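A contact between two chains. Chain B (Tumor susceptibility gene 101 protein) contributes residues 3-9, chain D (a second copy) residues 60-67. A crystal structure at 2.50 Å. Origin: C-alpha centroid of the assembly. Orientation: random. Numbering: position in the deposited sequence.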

# COMPACT_ATOMS: atom_id res chain seq x y z
N SER B 3 16.48 31.56 -32.85
CA SER B 3 15.62 31.28 -31.69
C SER B 3 15.59 29.79 -31.27
O SER B 3 14.63 29.34 -30.63
N LEU B 4 16.65 29.03 -31.61
CA LEU B 4 16.72 27.60 -31.27
C LEU B 4 16.79 27.32 -29.74
O LEU B 4 16.05 26.46 -29.28
N ILE B 5 17.63 28.05 -28.98
CA ILE B 5 17.71 27.91 -27.51
C ILE B 5 16.34 28.20 -26.90
O ILE B 5 15.89 27.43 -26.06
N SER B 6 15.67 29.29 -27.34
CA SER B 6 14.36 29.67 -26.78
C SER B 6 13.27 28.64 -27.08
O SER B 6 12.49 28.33 -26.18
N ALA B 7 13.24 28.08 -28.32
CA ALA B 7 12.27 27.06 -28.76
C ALA B 7 12.39 25.77 -27.94
O ALA B 7 11.40 25.24 -27.45
N VAL B 8 13.62 25.31 -27.75
CA VAL B 8 13.97 24.12 -26.98
C VAL B 8 13.61 24.31 -25.49
O VAL B 8 13.05 23.41 -24.88
N SER B 9 13.87 25.51 -24.95
CA SER B 9 13.58 25.87 -23.57
C SER B 9 12.06 25.98 -23.35
O SER B 9 11.57 25.45 -22.36
N LYS D 60 22.38 20.19 -22.41
CA LYS D 60 23.35 19.86 -23.46
C LYS D 60 23.06 20.63 -24.77
O LYS D 60 24.00 21.17 -25.36
N ASN D 61 21.77 20.72 -25.22
CA ASN D 61 21.46 21.53 -26.43
C ASN D 61 22.05 22.92 -26.27
O ASN D 61 22.79 23.38 -27.15
N ILE D 62 21.75 23.55 -25.12
CA ILE D 62 22.17 24.90 -24.78
C ILE D 62 23.66 25.07 -24.82
O ILE D 62 24.13 26.00 -25.47
N GLU D 63 24.41 24.15 -24.19
CA GLU D 63 25.88 24.16 -24.20
C GLU D 63 26.44 24.01 -25.64
O GLU D 63 27.39 24.74 -25.99
N LEU D 64 25.81 23.15 -26.49
CA LEU D 64 26.20 22.94 -27.92
C LEU D 64 25.96 24.21 -28.78
O LEU D 64 26.81 24.59 -29.57
N LEU D 65 24.79 24.84 -28.63
CA LEU D 65 24.46 26.07 -29.37
C LEU D 65 25.35 27.26 -28.92
O LEU D 65 25.69 28.11 -29.75
N LYS D 66 25.79 27.24 -27.64
CA LYS D 66 26.71 28.24 -27.08
C LYS D 66 28.12 28.08 -27.66
O LYS D 66 28.75 29.09 -28.00
N LYS D 67 28.59 26.82 -27.80
CA LYS D 67 29.89 26.46 -28.36
C LYS D 67 29.93 26.87 -29.82
O LYS D 67 30.91 27.45 -30.28

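The two helices run almost exactly antiparallel, their N-to-C directions 178° apart, yet no hydrogen bond joins them: across these stretches the contact rests on side-chain packing alone. The axes come no closer than 10.0 Å, a gap that branched aliphatic side chains can bridge, and the backbones draw nearest at Ile5(B) and Ile62(D), whose CA atoms lie 6.0 Å apart.

Ile5(B) has the largest covered area. Its CA-to-CB bond points sideways, but its m,t rotamer carries the end of the chain nearer to chain D. Its branched side chain packs on two residues: CG2 lies 4.1 Å from CG1 of Ile62(D), and CG1 lies 3.5 Å from CD1 of Leu65(D). Beyond these, its CD1 reaches CG of Lys66(D) at 4.4 Å, a looser contact with the aliphatic part of a lysine whose chi1 is m and whose remaining angles are all t.

Leu65(D), also m,t, points toward chain B. Besides meeting Ile5(B), its CD1 sits 3.9 Å from CB of Leu4(B), so one methyl touches two successive residues of the opposing helix. Leu4(B) is again m,t and points toward chain D; its closest atom there is CB, and its CD1 also lies 4.3 Å from CD2 of Leu65(D). Ile62(D), sideways and m,t, is buried, a setting that suits a wholly hydrocarbon side chain.

One turn after Leu4(B), Val8(B) points toward chain D with chi1 at 151° (t). Its CG1 lies 3.4 Å from OD1 of Asn61(D), which has chi1 m; a methyl offers this oxygen no conventional hydrogen bond, so the pair is simply close packing.

Two serine hydroxyls of chain B are bonded away from this contact. Ser6(B), pointing away, donates from OG to O of Ser3(B) at 2.9 Å, and Ser9(B) OG is hydrogen-bonded elsewhere in the structure.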

# COMPACT_ATOMS: atom_id res chain seq x y z
CB SER B 3 14.22 31.85 -31.90
OG SER B 3 13.67 31.51 -33.16
CB LEU B 4 17.82 26.83 -32.05
CG LEU B 4 17.84 26.96 -33.59
CD1 LEU B 4 19.15 26.43 -34.15
CD2 LEU B 4 16.66 26.21 -34.27
CB ILE B 5 18.84 28.81 -26.87
CG1 ILE B 5 20.26 28.21 -27.14
CG2 ILE B 5 18.62 29.04 -25.35
CD1 ILE B 5 21.49 29.03 -26.68
CB SER B 6 13.95 31.08 -27.19
OG SER B 6 13.68 31.12 -28.57
CB ALA B 7 12.45 26.76 -30.24
CB VAL B 8 15.47 23.78 -27.23
CG1 VAL B 8 16.10 23.08 -26.06
CG2 VAL B 8 15.63 22.96 -28.52
CB SER B 9 14.29 27.17 -23.21
OG SER B 9 14.12 27.50 -21.84
CB LYS D 60 23.48 18.33 -23.68
CG LYS D 60 24.65 17.99 -24.63
CD LYS D 60 25.07 16.54 -24.58
CE LYS D 60 26.27 16.29 -25.46
NZ LYS D 60 26.81 14.92 -25.26
CB ASN D 61 19.95 21.69 -26.66
CG ASN D 61 19.17 20.42 -26.91
OD1 ASN D 61 17.99 20.32 -26.54
ND2 ASN D 61 19.78 19.44 -27.56
CB ILE D 62 21.46 25.46 -23.50
CG1 ILE D 62 19.92 25.54 -23.73
CG2 ILE D 62 22.05 26.82 -23.04
CD1 ILE D 62 19.05 25.80 -22.46
CB GLU D 63 26.42 23.05 -23.27
CG GLU D 63 27.78 23.34 -22.67
CD GLU D 63 27.76 24.05 -21.32
OE1 GLU D 63 28.19 23.42 -20.32
OE2 GLU D 63 27.34 25.23 -21.26
CB LEU D 64 25.43 21.75 -28.56
CG LEU D 64 26.12 20.43 -28.86
CD1 LEU D 64 27.65 20.44 -28.65
CD2 LEU D 64 25.43 19.29 -28.19
CB LEU D 65 22.95 26.42 -29.29
CG LEU D 65 21.98 25.34 -29.86
CD1 LEU D 65 20.53 25.68 -29.56
CD2 LEU D 65 22.17 25.13 -31.36
CB LYS D 66 26.71 28.21 -25.54
CG LYS D 66 25.49 28.90 -24.92
CD LYS D 66 25.65 29.07 -23.42
CE LYS D 66 24.46 29.74 -22.78
NZ LYS D 66 24.50 29.62 -21.30
CB LYS D 67 30.13 24.95 -28.23
CG LYS D 67 31.22 24.60 -27.25
CD LYS D 67 31.13 23.17 -26.76
CE LYS D 67 32.42 22.72 -26.11
NZ LYS D 67 33.49 22.38 -27.10